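Local coordinates for protein sulfatase (Bacteroides fragilis CAG:558, PDB 6USS) that probably hydrolyses sulfate esters as a calcium-dependent gut bacterial arylsulfatase, seen here as a catalytic mutant with calcium bound, at residues 48-53 with 68-73; 62-67 with 290-295; 87-92 with 165-170; 104-109 with 127-132; 374-379 with 416-421. The protein carries 1 engineered substitution. All blocks are in the same frame, centred on the assembly; numbering follows the deposited sequence.

Interaction 1: residues 48-53 with 68-73; sequences DTSLPF and NMERLA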
# COMPACT_ATOMS: atom_id res chain seq x y z
N ASP A 48 7.67 7.37 32.93
CA ASP A 48 6.50 8.16 32.55
C ASP A 48 5.22 7.32 32.57
O ASP A 48 4.46 7.27 31.61
CB ASP A 48 6.73 8.78 31.18
CG ASP A 48 7.87 9.78 31.19
OD1 ASP A 48 8.27 10.21 32.30
OD2 ASP A 48 8.35 10.14 30.09
N THR A 49 5.00 6.66 33.70
CA THR A 49 3.94 5.67 33.85
C THR A 49 3.71 5.47 35.34
O THR A 49 4.60 5.73 36.15
CB THR A 49 4.31 4.35 33.16
OG1 THR A 49 3.41 3.30 33.56
CG2 THR A 49 5.74 3.94 33.52
N SER A 50 2.50 5.02 35.69
CA SER A 50 2.29 4.57 37.06
C SER A 50 2.83 3.16 37.30
O SER A 50 2.94 2.77 38.46
CB SER A 50 0.80 4.62 37.45
OG SER A 50 -0.04 3.88 36.58
N LEU A 51 3.19 2.42 36.25
CA LEU A 51 3.75 1.07 36.44
C LEU A 51 5.24 1.15 36.78
O LEU A 51 6.02 1.64 35.96
CB LEU A 51 3.54 0.21 35.19
CG LEU A 51 4.12 -1.22 35.18
CD1 LEU A 51 3.47 -2.12 36.25
CD2 LEU A 51 4.01 -1.87 33.79
N PRO A 52 5.68 0.67 37.96
CA PRO A 52 7.09 0.82 38.35
C PRO A 52 7.97 -0.22 37.66
O PRO A 52 7.87 -1.42 37.92
CB PRO A 52 7.06 0.60 39.88
CG PRO A 52 5.58 0.66 40.27
CD PRO A 52 4.87 0.12 39.06
N PHE A 53 8.87 0.27 36.78
CA PHE A 53 9.87 -0.57 36.11
C PHE A 53 11.16 -0.75 36.91
O PHE A 53 11.93 -1.68 36.62
CB PHE A 53 10.22 0.01 34.73
CG PHE A 53 9.28 -0.42 33.65
CD1 PHE A 53 9.62 -1.45 32.78
CD2 PHE A 53 8.03 0.17 33.53
CE1 PHE A 53 8.75 -1.87 31.81
CE2 PHE A 53 7.15 -0.24 32.54
CZ PHE A 53 7.50 -1.26 31.68
N ASN A 68 -4.07 1.11 32.46
CA ASN A 68 -4.18 0.07 31.44
C ASN A 68 -2.82 -0.60 31.18
O ASN A 68 -2.78 -1.80 30.87
CB ASN A 68 -4.75 0.65 30.15
CG ASN A 68 -6.20 1.10 30.29
OD1 ASN A 68 -7.10 0.28 30.46
ND2 ASN A 68 -6.42 2.40 30.17
N MET A 69 -1.72 0.15 31.29
CA MET A 69 -0.39 -0.46 31.30
C MET A 69 -0.24 -1.45 32.47
O MET A 69 0.36 -2.51 32.31
CB MET A 69 0.70 0.62 31.38
CG MET A 69 0.90 1.44 30.12
SD MET A 69 2.23 2.66 30.27
CE MET A 69 3.69 1.64 30.55
N GLU A 70 -0.75 -1.09 33.65
CA GLU A 70 -0.68 -2.01 34.79
C GLU A 70 -1.48 -3.27 34.53
O GLU A 70 -1.02 -4.39 34.80
CB GLU A 70 -1.19 -1.31 36.06
CG GLU A 70 -0.34 -0.18 36.54
CD GLU A 70 -0.98 0.56 37.72
OE1 GLU A 70 -1.72 -0.08 38.50
OE2 GLU A 70 -0.73 1.77 37.87
N ARG A 71 -2.71 -3.10 34.03
CA ARG A 71 -3.54 -4.20 33.56
C ARG A 71 -2.78 -5.11 32.59
O ARG A 71 -2.74 -6.33 32.76
CB ARG A 71 -4.81 -3.61 32.92
CG ARG A 71 -5.95 -4.57 32.70
CD ARG A 71 -7.27 -3.83 32.46
NE ARG A 71 -8.04 -4.43 31.37
CZ ARG A 71 -8.29 -3.80 30.22
NH1 ARG A 71 -7.83 -2.57 30.04
NH2 ARG A 71 -8.99 -4.40 29.25
N LEU A 72 -2.19 -4.52 31.54
CA LEU A 72 -1.45 -5.31 30.55
C LEU A 72 -0.29 -6.06 31.19
O LEU A 72 -0.04 -7.23 30.87
CB LEU A 72 -0.96 -4.40 29.41
CG LEU A 72 -0.30 -5.04 28.19
CD1 LEU A 72 -1.28 -5.89 27.41
CD2 LEU A 72 0.33 -4.00 27.26
N ALA A 73 0.42 -5.42 32.13
CA ALA A 73 1.57 -6.07 32.76
C ALA A 73 1.13 -7.22 33.65
O ALA A 73 1.79 -8.27 33.68
CB ALA A 73 2.39 -5.05 33.54

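Interaction 2: residues 62-67 with 290-295; sequences EVYETP and ALIEGM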
# COMPACT_ATOMS: atom_id res chain seq x y z
N GLU A 62 3.98 7.49 41.50
CA GLU A 62 2.86 7.92 42.33
C GLU A 62 1.98 8.92 41.59
O GLU A 62 0.75 8.90 41.74
CB GLU A 62 3.36 8.50 43.66
CG GLU A 62 4.16 7.55 44.57
CD GLU A 62 3.35 6.38 45.14
OE1 GLU A 62 2.17 6.18 44.74
OE2 GLU A 62 3.89 5.65 45.99
N VAL A 63 2.57 9.81 40.78
CA VAL A 63 1.75 10.89 40.22
C VAL A 63 1.08 10.53 38.88
O VAL A 63 -0.04 10.97 38.62
CB VAL A 63 2.56 12.21 40.10
CG1 VAL A 63 3.24 12.53 41.40
CG2 VAL A 63 3.57 12.18 38.95
N TYR A 64 1.72 9.73 38.03
CA TYR A 64 1.13 9.43 36.74
C TYR A 64 0.05 8.35 36.88
O TYR A 64 -0.03 7.64 37.89
CB TYR A 64 2.19 8.97 35.74
CG TYR A 64 3.25 10.02 35.47
CD1 TYR A 64 2.89 11.34 35.20
CD2 TYR A 64 4.61 9.70 35.47
CE1 TYR A 64 3.84 12.32 34.97
CE2 TYR A 64 5.57 10.67 35.22
CZ TYR A 64 5.19 11.98 34.97
OH TYR A 64 6.14 12.97 34.73
N GLU A 65 -0.80 8.25 35.87
CA GLU A 65 -1.89 7.27 35.87
C GLU A 65 -1.91 6.51 34.55
O GLU A 65 -2.44 7.00 33.55
CB GLU A 65 -3.21 7.95 36.16
CG GLU A 65 -3.27 8.55 37.55
CD GLU A 65 -4.54 9.34 37.78
OE1 GLU A 65 -5.51 9.16 37.01
OE2 GLU A 65 -4.57 10.16 38.72
N THR A 66 -1.32 5.32 34.54
CA THR A 66 -1.40 4.40 33.41
C THR A 66 -2.02 3.09 33.89
O THR A 66 -1.35 2.05 33.96
CB THR A 66 -0.02 4.17 32.78
OG1 THR A 66 0.91 3.68 33.76
CG2 THR A 66 0.51 5.47 32.20
N PRO A 67 -3.31 3.12 34.25
CA PRO A 67 -3.92 1.89 34.78
C PRO A 67 -3.99 0.78 33.76
O PRO A 67 -3.98 -0.40 34.14
CB PRO A 67 -5.32 2.35 35.21
CG PRO A 67 -5.62 3.49 34.24
CD PRO A 67 -4.29 4.20 34.07
N ALA A 290 -1.18 14.49 31.63
CA ALA A 290 -2.38 14.32 30.84
C ALA A 290 -2.08 13.67 29.49
O ALA A 290 -2.87 12.85 29.00
CB ALA A 290 -3.08 15.67 30.66
N LEU A 291 -0.93 14.00 28.88
CA LEU A 291 -0.51 13.28 27.67
C LEU A 291 -0.30 11.80 27.96
O LEU A 291 -0.72 10.94 27.17
CB LEU A 291 0.77 13.88 27.10
CG LEU A 291 0.67 15.24 26.43
CD1 LEU A 291 1.90 15.52 25.52
CD2 LEU A 291 -0.64 15.31 25.66
N ILE A 292 0.33 11.50 29.09
CA ILE A 292 0.61 10.12 29.47
C ILE A 292 -0.69 9.35 29.65
O ILE A 292 -0.80 8.19 29.22
CB ILE A 292 1.48 10.08 30.74
CG1 ILE A 292 2.94 10.45 30.41
CG2 ILE A 292 1.38 8.74 31.44
CD1 ILE A 292 3.76 10.85 31.62
N GLU A 293 -1.70 9.98 30.24
CA GLU A 293 -2.93 9.26 30.53
C GLU A 293 -3.77 9.05 29.29
O GLU A 293 -4.45 8.02 29.17
CB GLU A 293 -3.74 9.99 31.61
CG GLU A 293 -4.77 9.06 32.28
CD GLU A 293 -5.78 9.76 33.19
OE1 GLU A 293 -5.51 10.88 33.68
OE2 GLU A 293 -6.86 9.16 33.43
N GLY A 294 -3.73 9.99 28.34
CA GLY A 294 -4.48 9.80 27.11
C GLY A 294 -3.86 8.74 26.23
O GLY A 294 -4.56 8.01 25.53
N MET A 295 -2.52 8.64 26.24
CA MET A 295 -1.87 7.49 25.64
C MET A 295 -2.40 6.20 26.25
O MET A 295 -2.78 5.26 25.55
CB MET A 295 -0.35 7.59 25.81
CG MET A 295 0.41 6.34 25.40
SD MET A 295 0.56 5.11 26.72
CE MET A 295 1.59 5.99 27.89

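Interaction 3: residues 87-92 with 165-170; sequences ICSPTR and KAHFGA. Engineered in segment 87-92: C88 (natural residue Ser). With CA (calcium ion), chain C.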
# COMPACT_ATOMS: atom_id res chain seq x y z
N ILE A 87 17.08 8.80 20.02
CA ILE A 87 16.41 9.70 19.09
C ILE A 87 15.50 8.89 18.19
O ILE A 87 15.81 7.74 17.84
CB ILE A 87 17.46 10.50 18.27
CG1 ILE A 87 18.11 11.56 19.16
CG2 ILE A 87 16.87 11.13 17.03
CD1 ILE A 87 17.15 12.59 19.68
N CYS A 88 14.36 9.49 17.81
CA CYS A 88 13.29 8.77 17.10
C CYS A 88 13.80 8.02 15.86
O CYS A 88 13.45 6.86 15.64
CB CYS A 88 12.19 9.73 16.66
SG CYS A 88 11.57 10.87 17.92
N SER A 89 14.61 8.68 15.03
CA SER A 89 14.89 8.11 13.71
C SER A 89 15.75 6.85 13.79
O SER A 89 15.37 5.85 13.16
CB SER A 89 15.51 9.19 12.81
OG SER A 89 14.52 10.08 12.33
N PRO A 90 16.89 6.82 14.50
CA PRO A 90 17.63 5.54 14.56
C PRO A 90 16.82 4.42 15.17
O PRO A 90 16.94 3.27 14.72
CB PRO A 90 18.87 5.89 15.41
CG PRO A 90 18.50 7.11 16.15
CD PRO A 90 17.64 7.89 15.18
N THR A 91 15.99 4.71 16.18
CA THR A 91 15.21 3.65 16.80
C THR A 91 14.18 3.08 15.83
O THR A 91 14.09 1.86 15.65
CB THR A 91 14.53 4.17 18.06
OG1 THR A 91 15.53 4.47 19.04
CG2 THR A 91 13.57 3.12 18.63
N ARG A 92 13.42 3.95 15.17
CA ARG A 92 12.33 3.46 14.33
C ARG A 92 12.86 2.73 13.10
O ARG A 92 12.32 1.68 12.72
CB ARG A 92 11.40 4.62 13.96
CG ARG A 92 10.39 4.95 15.08
CD ARG A 92 9.95 6.40 15.11
NE ARG A 92 9.49 6.81 16.44
CZ ARG A 92 8.28 6.54 16.93
NH1 ARG A 92 7.40 5.86 16.21
NH2 ARG A 92 7.95 6.97 18.16
N LYS A 165 2.63 7.87 13.97
CA LYS A 165 3.94 8.37 13.56
C LYS A 165 4.71 7.29 12.81
O LYS A 165 5.01 6.23 13.36
CB LYS A 165 4.73 8.84 14.77
CG LYS A 165 6.22 8.91 14.56
CD LYS A 165 6.84 9.91 15.52
CE LYS A 165 8.35 9.78 15.55
NZ LYS A 165 8.92 10.60 16.65
N ALA A 166 5.05 7.56 11.55
CA ALA A 166 5.87 6.63 10.76
C ALA A 166 7.33 7.06 10.85
O ALA A 166 8.14 6.38 11.49
CB ALA A 166 5.36 6.57 9.32
N HIS A 167 7.67 8.18 10.22
CA HIS A 167 8.99 8.78 10.38
C HIS A 167 10.10 7.82 9.95
O HIS A 167 11.10 7.63 10.64
CB HIS A 167 9.15 9.23 11.84
CG HIS A 167 10.27 10.20 12.07
ND1 HIS A 167 10.87 10.37 13.31
CD2 HIS A 167 10.90 11.06 11.23
CE1 HIS A 167 11.82 11.29 13.22
NE2 HIS A 167 11.85 11.72 11.97
N PHE A 168 9.91 7.17 8.79
CA PHE A 168 10.85 6.19 8.26
C PHE A 168 11.73 6.75 7.15
O PHE A 168 12.84 6.23 6.94
CB PHE A 168 10.13 4.97 7.67
CG PHE A 168 9.38 4.14 8.68
CD1 PHE A 168 10.01 3.65 9.82
CD2 PHE A 168 8.03 3.84 8.48
CE1 PHE A 168 9.31 2.88 10.75
CE2 PHE A 168 7.32 3.05 9.40
CZ PHE A 168 7.95 2.58 10.54
N GLY A 169 11.25 7.74 6.40
CA GLY A 169 12.00 8.31 5.31
C GLY A 169 11.76 9.80 5.23
O GLY A 169 10.74 10.32 5.69
N ALA A 170 12.73 10.50 4.65
CA ALA A 170 12.60 11.94 4.55
C ALA A 170 11.46 12.28 3.60
O ALA A 170 11.02 11.45 2.80
CB ALA A 170 13.91 12.58 4.06
CA CA C . 10.98 9.82 19.68
O HOH W 1 13.75 8.40 10.31
O HOH W 2 7.25 4.90 13.71

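Interaction 4: residues 104-109 with 127-132; sequences HRVTNW and ADWNVN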
# COMPACT_ATOMS: atom_id res chain seq x y z
N HIS A 104 22.78 1.28 9.73
CA HIS A 104 21.93 1.92 8.74
C HIS A 104 22.16 3.42 8.63
O HIS A 104 21.67 4.03 7.67
CB HIS A 104 20.44 1.60 8.99
CG HIS A 104 19.90 2.08 10.31
ND1 HIS A 104 19.90 3.42 10.68
CD2 HIS A 104 19.31 1.41 11.32
CE1 HIS A 104 19.34 3.53 11.87
NE2 HIS A 104 18.97 2.33 12.28
N ARG A 105 22.89 4.03 9.56
CA ARG A 105 23.36 5.41 9.46
C ARG A 105 22.25 6.45 9.47
O ARG A 105 22.51 7.62 9.16
CB ARG A 105 24.23 5.63 8.23
CG ARG A 105 25.44 4.74 8.19
CD ARG A 105 25.99 4.66 6.80
NE ARG A 105 27.38 4.24 6.77
CZ ARG A 105 28.14 4.28 5.68
NH1 ARG A 105 27.63 4.74 4.55
NH2 ARG A 105 29.40 3.88 5.71
N VAL A 106 21.01 6.06 9.78
CA VAL A 106 19.99 7.06 10.07
C VAL A 106 20.09 7.36 11.55
O VAL A 106 19.26 6.91 12.34
CB VAL A 106 18.58 6.57 9.68
CG1 VAL A 106 17.65 7.72 9.52
CG2 VAL A 106 18.62 5.76 8.40
N THR A 107 21.13 8.11 11.95
CA THR A 107 21.56 8.21 13.34
C THR A 107 21.08 9.48 14.04
O THR A 107 21.26 9.60 15.26
CB THR A 107 23.10 8.12 13.46
OG1 THR A 107 23.72 8.90 12.43
CG2 THR A 107 23.58 6.67 13.35
N ASN A 108 20.50 10.42 13.31
CA ASN A 108 19.82 11.55 13.91
C ASN A 108 18.45 11.68 13.24
O ASN A 108 18.13 10.93 12.32
CB ASN A 108 20.66 12.82 13.78
CG ASN A 108 20.26 13.88 14.75
OD1 ASN A 108 19.24 13.76 15.44
ND2 ASN A 108 21.04 14.96 14.79
N TRP A 109 17.64 12.64 13.69
CA TRP A 109 16.25 12.66 13.22
C TRP A 109 16.12 13.25 11.81
O TRP A 109 16.81 14.20 11.44
CB TRP A 109 15.35 13.41 14.21
CG TRP A 109 15.56 14.88 14.31
CD1 TRP A 109 16.40 15.53 15.17
CD2 TRP A 109 14.89 15.89 13.54
NE1 TRP A 109 16.30 16.90 14.97
CE2 TRP A 109 15.38 17.14 13.98
CE3 TRP A 109 13.92 15.87 12.53
CZ2 TRP A 109 14.94 18.36 13.44
CZ3 TRP A 109 13.48 17.07 12.00
CH2 TRP A 109 13.99 18.30 12.45
N ALA A 127 28.96 12.97 10.81
CA ALA A 127 29.09 11.95 9.78
C ALA A 127 28.24 12.30 8.57
O ALA A 127 27.25 13.04 8.67
CB ALA A 127 28.67 10.58 10.31
N ASP A 128 28.64 11.79 7.40
CA ASP A 128 27.82 11.94 6.20
C ASP A 128 26.75 10.86 6.27
O ASP A 128 26.78 9.85 5.55
CB ASP A 128 28.66 11.83 4.94
CG ASP A 128 27.84 12.06 3.67
OD1 ASP A 128 26.66 12.44 3.77
OD2 ASP A 128 28.40 11.82 2.58
N TRP A 129 25.78 11.09 7.14
CA TRP A 129 24.80 10.09 7.52
C TRP A 129 23.58 10.11 6.58
O TRP A 129 23.46 10.95 5.68
CB TRP A 129 24.43 10.28 8.99
CG TRP A 129 23.68 11.55 9.32
CD1 TRP A 129 24.20 12.81 9.51
CD2 TRP A 129 22.26 11.67 9.54
NE1 TRP A 129 23.19 13.70 9.83
CE2 TRP A 129 21.99 13.02 9.86
CE3 TRP A 129 21.20 10.76 9.51
CZ2 TRP A 129 20.70 13.49 10.14
CZ3 TRP A 129 19.91 11.22 9.79
CH2 TRP A 129 19.68 12.58 10.10
N ASN A 130 22.68 9.15 6.78
CA ASN A 130 21.59 8.88 5.83
C ASN A 130 20.36 9.73 6.15
O ASN A 130 19.31 9.23 6.57
CB ASN A 130 21.26 7.39 5.82
CG ASN A 130 22.19 6.60 4.94
OD1 ASN A 130 22.67 7.10 3.93
ND2 ASN A 130 22.45 5.35 5.31
N VAL A 131 20.48 11.03 5.87
CA VAL A 131 19.47 12.04 6.19
C VAL A 131 18.12 11.68 5.59
O VAL A 131 17.09 12.21 6.02
CB VAL A 131 19.89 13.43 5.68
CG1 VAL A 131 21.12 13.93 6.43
CG2 VAL A 131 20.15 13.39 4.17
N ASN A 132 18.11 10.79 4.60
CA ASN A 132 16.86 10.49 3.91
C ASN A 132 16.17 9.25 4.45
O ASN A 132 15.05 8.95 4.01
CB ASN A 132 17.11 10.32 2.41
CG ASN A 132 17.23 11.65 1.68
OD1 ASN A 132 16.96 12.72 2.24
ND2 ASN A 132 17.65 11.58 0.42

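Interaction 5: residues 374-379 with 416-421; sequences CDKYLI and DPSKGR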
# COMPACT_ATOMS: atom_id res chain seq x y z
N CYS A 374 11.38 -9.50 33.40
CA CYS A 374 12.58 -10.05 32.79
C CYS A 374 13.67 -8.99 32.80
O CYS A 374 13.53 -7.93 32.17
CB CYS A 374 12.34 -10.54 31.36
SG CYS A 374 13.86 -11.29 30.68
N ASP A 375 14.76 -9.32 33.48
CA ASP A 375 15.91 -8.46 33.72
C ASP A 375 16.88 -8.44 32.54
O ASP A 375 17.70 -7.52 32.45
CB ASP A 375 16.64 -8.98 34.97
CG ASP A 375 17.36 -7.91 35.74
OD1 ASP A 375 17.23 -6.70 35.40
OD2 ASP A 375 18.06 -8.29 36.70
N LYS A 376 16.82 -9.44 31.66
CA LYS A 376 17.81 -9.57 30.60
C LYS A 376 17.66 -8.45 29.58
O LYS A 376 16.54 -8.05 29.23
CB LYS A 376 17.69 -10.93 29.91
CG LYS A 376 17.70 -12.12 30.88
CD LYS A 376 18.88 -12.02 31.82
CE LYS A 376 19.11 -13.28 32.63
NZ LYS A 376 20.54 -13.26 33.08
N TYR A 377 18.77 -7.93 29.09
CA TYR A 377 18.66 -6.76 28.23
C TYR A 377 18.44 -7.16 26.78
O TYR A 377 18.85 -8.23 26.32
CB TYR A 377 19.88 -5.84 28.36
CG TYR A 377 21.28 -6.40 28.14
CD1 TYR A 377 21.66 -6.99 26.93
CD2 TYR A 377 22.26 -6.26 29.13
CE1 TYR A 377 22.97 -7.45 26.73
CE2 TYR A 377 23.56 -6.73 28.94
CZ TYR A 377 23.91 -7.33 27.74
OH TYR A 377 25.20 -7.79 27.54
N LEU A 378 17.74 -6.28 26.06
CA LEU A 378 17.51 -6.42 24.63
C LEU A 378 17.49 -5.03 24.01
O LEU A 378 17.36 -4.02 24.71
CB LEU A 378 16.20 -7.18 24.36
CG LEU A 378 14.94 -6.55 24.96
CD1 LEU A 378 14.34 -5.43 24.08
CD2 LEU A 378 13.91 -7.64 25.21
N ILE A 379 17.59 -4.99 22.68
CA ILE A 379 17.65 -3.72 21.96
C ILE A 379 16.67 -3.73 20.79
O ILE A 379 16.34 -4.78 20.24
CB ILE A 379 19.09 -3.44 21.49
CG1 ILE A 379 19.20 -2.06 20.85
CG2 ILE A 379 19.59 -4.57 20.58
CD1 ILE A 379 20.43 -1.30 21.28
N ASP A 416 18.80 -17.36 26.71
CA ASP A 416 19.28 -16.03 27.11
C ASP A 416 20.13 -15.44 25.99
O ASP A 416 21.36 -15.53 26.01
CB ASP A 416 20.07 -16.12 28.41
CG ASP A 416 20.41 -14.76 29.00
OD1 ASP A 416 19.93 -13.73 28.46
OD2 ASP A 416 21.17 -14.73 30.01
N PRO A 417 19.50 -14.79 25.00
CA PRO A 417 20.30 -14.04 24.01
C PRO A 417 21.17 -12.95 24.63
O PRO A 417 22.09 -12.46 23.97
CB PRO A 417 19.24 -13.44 23.07
CG PRO A 417 17.95 -13.48 23.85
CD PRO A 417 18.05 -14.69 24.74
N SER A 418 20.93 -12.58 25.88
CA SER A 418 21.68 -11.50 26.52
C SER A 418 23.07 -11.93 26.97
O SER A 418 23.98 -11.09 27.03
CB SER A 418 20.87 -10.98 27.69
OG SER A 418 21.69 -10.50 28.72
N LYS A 419 23.26 -13.22 27.28
CA LYS A 419 24.52 -13.71 27.83
C LYS A 419 25.67 -13.49 26.84
O LYS A 419 25.61 -13.95 25.69
CB LYS A 419 24.40 -15.19 28.20
CG LYS A 419 25.68 -15.79 28.76
CD LYS A 419 25.45 -17.11 29.46
CE LYS A 419 26.77 -17.63 30.08
NZ LYS A 419 26.78 -19.12 30.19
N GLY A 420 26.71 -12.80 27.29
CA GLY A 420 27.84 -12.46 26.46
C GLY A 420 27.59 -11.40 25.40
O GLY A 420 28.55 -10.99 24.74
N ARG A 421 26.35 -10.94 25.22
CA ARG A 421 26.03 -10.08 24.08
C ARG A 421 26.42 -8.63 24.32
O ARG A 421 26.10 -8.05 25.37
CB ARG A 421 24.54 -10.16 23.77
CG ARG A 421 24.10 -9.20 22.69
CD ARG A 421 22.66 -9.48 22.29
NE ARG A 421 22.33 -8.77 21.07
CZ ARG A 421 21.13 -8.28 20.81
NH1 ARG A 421 20.15 -8.44 21.69
NH2 ARG A 421 20.91 -7.63 19.67
O HOH W 3 22.68 -12.47 30.91
O HOH W 4 21.38 -9.24 30.80
O HOH W 5 19.22 -9.88 24.21

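Interaction 1: residues 48-53 with 68-73
L51 and A73 form the apolar heart of this contact: the methyl CD2 of L51 packs on CB of A73 at 3.6 Å. The leucine holds CG anti to its backbone N, and its CD2 also lies close to the carbonyl O of M69. A small alanine at the helix surface lets a branched side chain come near the backbone. M69 reaches the other way. Its chain bends at chi3 (62°), which sets CE 3.4 Å from T49 OG1 and at the edge of the F53 ring, where CE2 is 4.4 Å off; a flexible thioether suits such an uneven surface. Here the loop that follows strand 35-41 lies on helix 67-74 of the sulfatase α/β fold. L51 and F53 also reach strand 357-363, while M69 touches F319 of strand 315-321, so the contact sits over the central mixed sheet, away from the calcium site. The polar bonds gather at the loop. S50 OG donates to E70 OE2 at 2.6 Å, meeting the carboxylate on its anti side and 15° out of its plane, and the same hydroxyl is hydrogen-bonded to T66 N. T49 OG1 closes an ST turn by accepting from L51 N at 2.8 Å in a nearly straight bond (163°), and it is also hydrogen-bonded to T66 OG1.

Interaction 2: residues 62-67 with 290-295
I292 sets its CD1 methyl over the middle of the Y64 ring, 3.6 Å from the centroid and only 10° off the normal, a CH-pi contact. In I292 CG1 stands anti to the carbonyl carbon, and an extended chi2 carries CD1 out from the helix to the ring. The opposite face of the tyrosine is met nearer its rim by V63 CG2, so two aliphatic residues clasp the flat group. The other branch of the isoleucine, CG2, meets CG2 of T66 at 3.5 Å. T66 CG2 stands anti to the carbonyl carbon, while chi1 of 57° puts OG1 between the backbone N and the carbonyl carbon, where T49 is its partner. E65 and E293 run side by side and point the same way, their carboxylate planes 49° apart. Their OE1 atoms are 3.7 Å from each other, a pairing of like charges probably offset by K275, which forms salt bridges to both; K279 takes OE2 of E65. The extended chain of E293 also lays CG against the carbonyl O of E65, at 3.4 Å. In the sulfatase fold this joins the link between helices 59-63 and 67-74 to the long helix 283-308, with the apolar residues buried and the acidic pair at the margin, bound by K275 and K279 of helix 273-279.

Interaction 3: residues 87-92 with 165-170
K165 lays its CE over one face of the R92 guanidinium, 3.3 Å above the plane and toward the rim, the two side chains crossing at about a right angle. Extended throughout beyond CG, the lysine is long enough to cross the guanidinium and bring NZ to D42, with which it forms a salt bridge, and to the carbonyl O of G193. D322, another calcium ligand, is the main polar partner of R92. The helix start carries the sulfatase signature C/S-X-P-X-R, here C88 to R92. C88 is an engineered replacement of the serine that is predicted to mature to 3-oxoalanine, and its SG binds the calcium ion together with D42, D43, D322 and N323. H167 turns its ring toward the helix, CG anti to the backbone N (chi1 -164°). S89 OG rests over one face, 3.1 Å from CE1, while C88 CB lies at the ring edge. T110 fixes both residues, its N bonding S89 OG and its O bonding H167 NE2. One water links S89 OG to the carbonyl O of H167. A second, in the guanidinium plane, accepts from R92 NH1 at 2.7 Å and donates to the carbonyl oxygens of K165 and A166. F168 meets R92 O with its ring edge, CE1 lying 3.8 Å away.

Interaction 4: residues 104-109 with 127-132
Inverse gamma turns centred on V106 and N130 come together where two loops meet, one after helix 101-104 and the other before strand 133-135. N130 bonds twice: its ND2 donates to H104 O at 2.8 Å (165°), and its backbone N donates to R105 O, also at 2.8 Å (169°). Both donors stand above the carbonyl planes, and asparagine suits the place because its short amide reaches H104 O beside its own backbone bond. The contact lies near the calcium site: the W109 side chain is about 8 Å from the ion. W129 packs against segment 104-109. N108 CB makes a CH-pi contact, 3.7 Å above one face of the indole, V131 CG1 lies over the opposite face, and the carbonyl oxygens of R105 and W109 meet its edge. D118 binds both W129 NE1 and N108 ND2.

Interaction 5: residues 374-379 with 416-421
The Y377 ring has S418 OG over the centre of one face, 3.8 Å above the plane, with a water toward the rim on that face; the carbonyl O of R421 lies at the ring edge. The phenol OH donates to this carbonyl, although the modelled distance from Y377 OH to R421 O, 2.4 Å, is very short and its exact value doubtful. That OH is also hydrogen-bonded to G447 N. The R421 guanidinium has a water in its plane, which accepts from NH1 and donates to Y377 O. NH2 of R421 is 3.5 Å from I379 CG2, the two side chains crossing at about a right angle; R421 NH2 also forms a salt bridge to D382. Farther out, K376 is bent at chi2 (-51°) and crosses the D416 side chain at about a right angle, and its NZ forms a weak salt bridge to OD2 at 3.5 Å, backed by a water that also binds S418 OG. D416 turns OD1 to S418 N at 3.0 Å in an Asx turn, which fits aspartate at the head of this type I turn; a type II turn follows, with G420 at positive phi. Strand 378-379 runs parallel to 77-83 at the margin of the central sheet, L410 of helix 408-412 touches K376 and D416, and segment 416-421 leads into 422-427, first strand of the antiparallel C-terminal sheet, whose L423 meets Y377 and I379.

Interactions 1 and 2 adjoin at T66, and both contacts are buried against helices of the sulfatase core. Interactions 3 and 4 also touch, A170 N bonding to N132 O and S89 packing on N108 and W109. Interaction 3 is the wholly buried one at the metal site, ruled by charge, waters and calcium, whereas interaction 4 depends on hydrogen bonds to backbone carbonyls and an indole covered on both faces by aliphatic carbons. Interaction 5 touches none of the others, is only partly buried, and joins the margin of the central sheet to the C-terminal region with a weak salt bridge and several waters. Interactions 1 and 2, by contrast, rest more on apolar side chains.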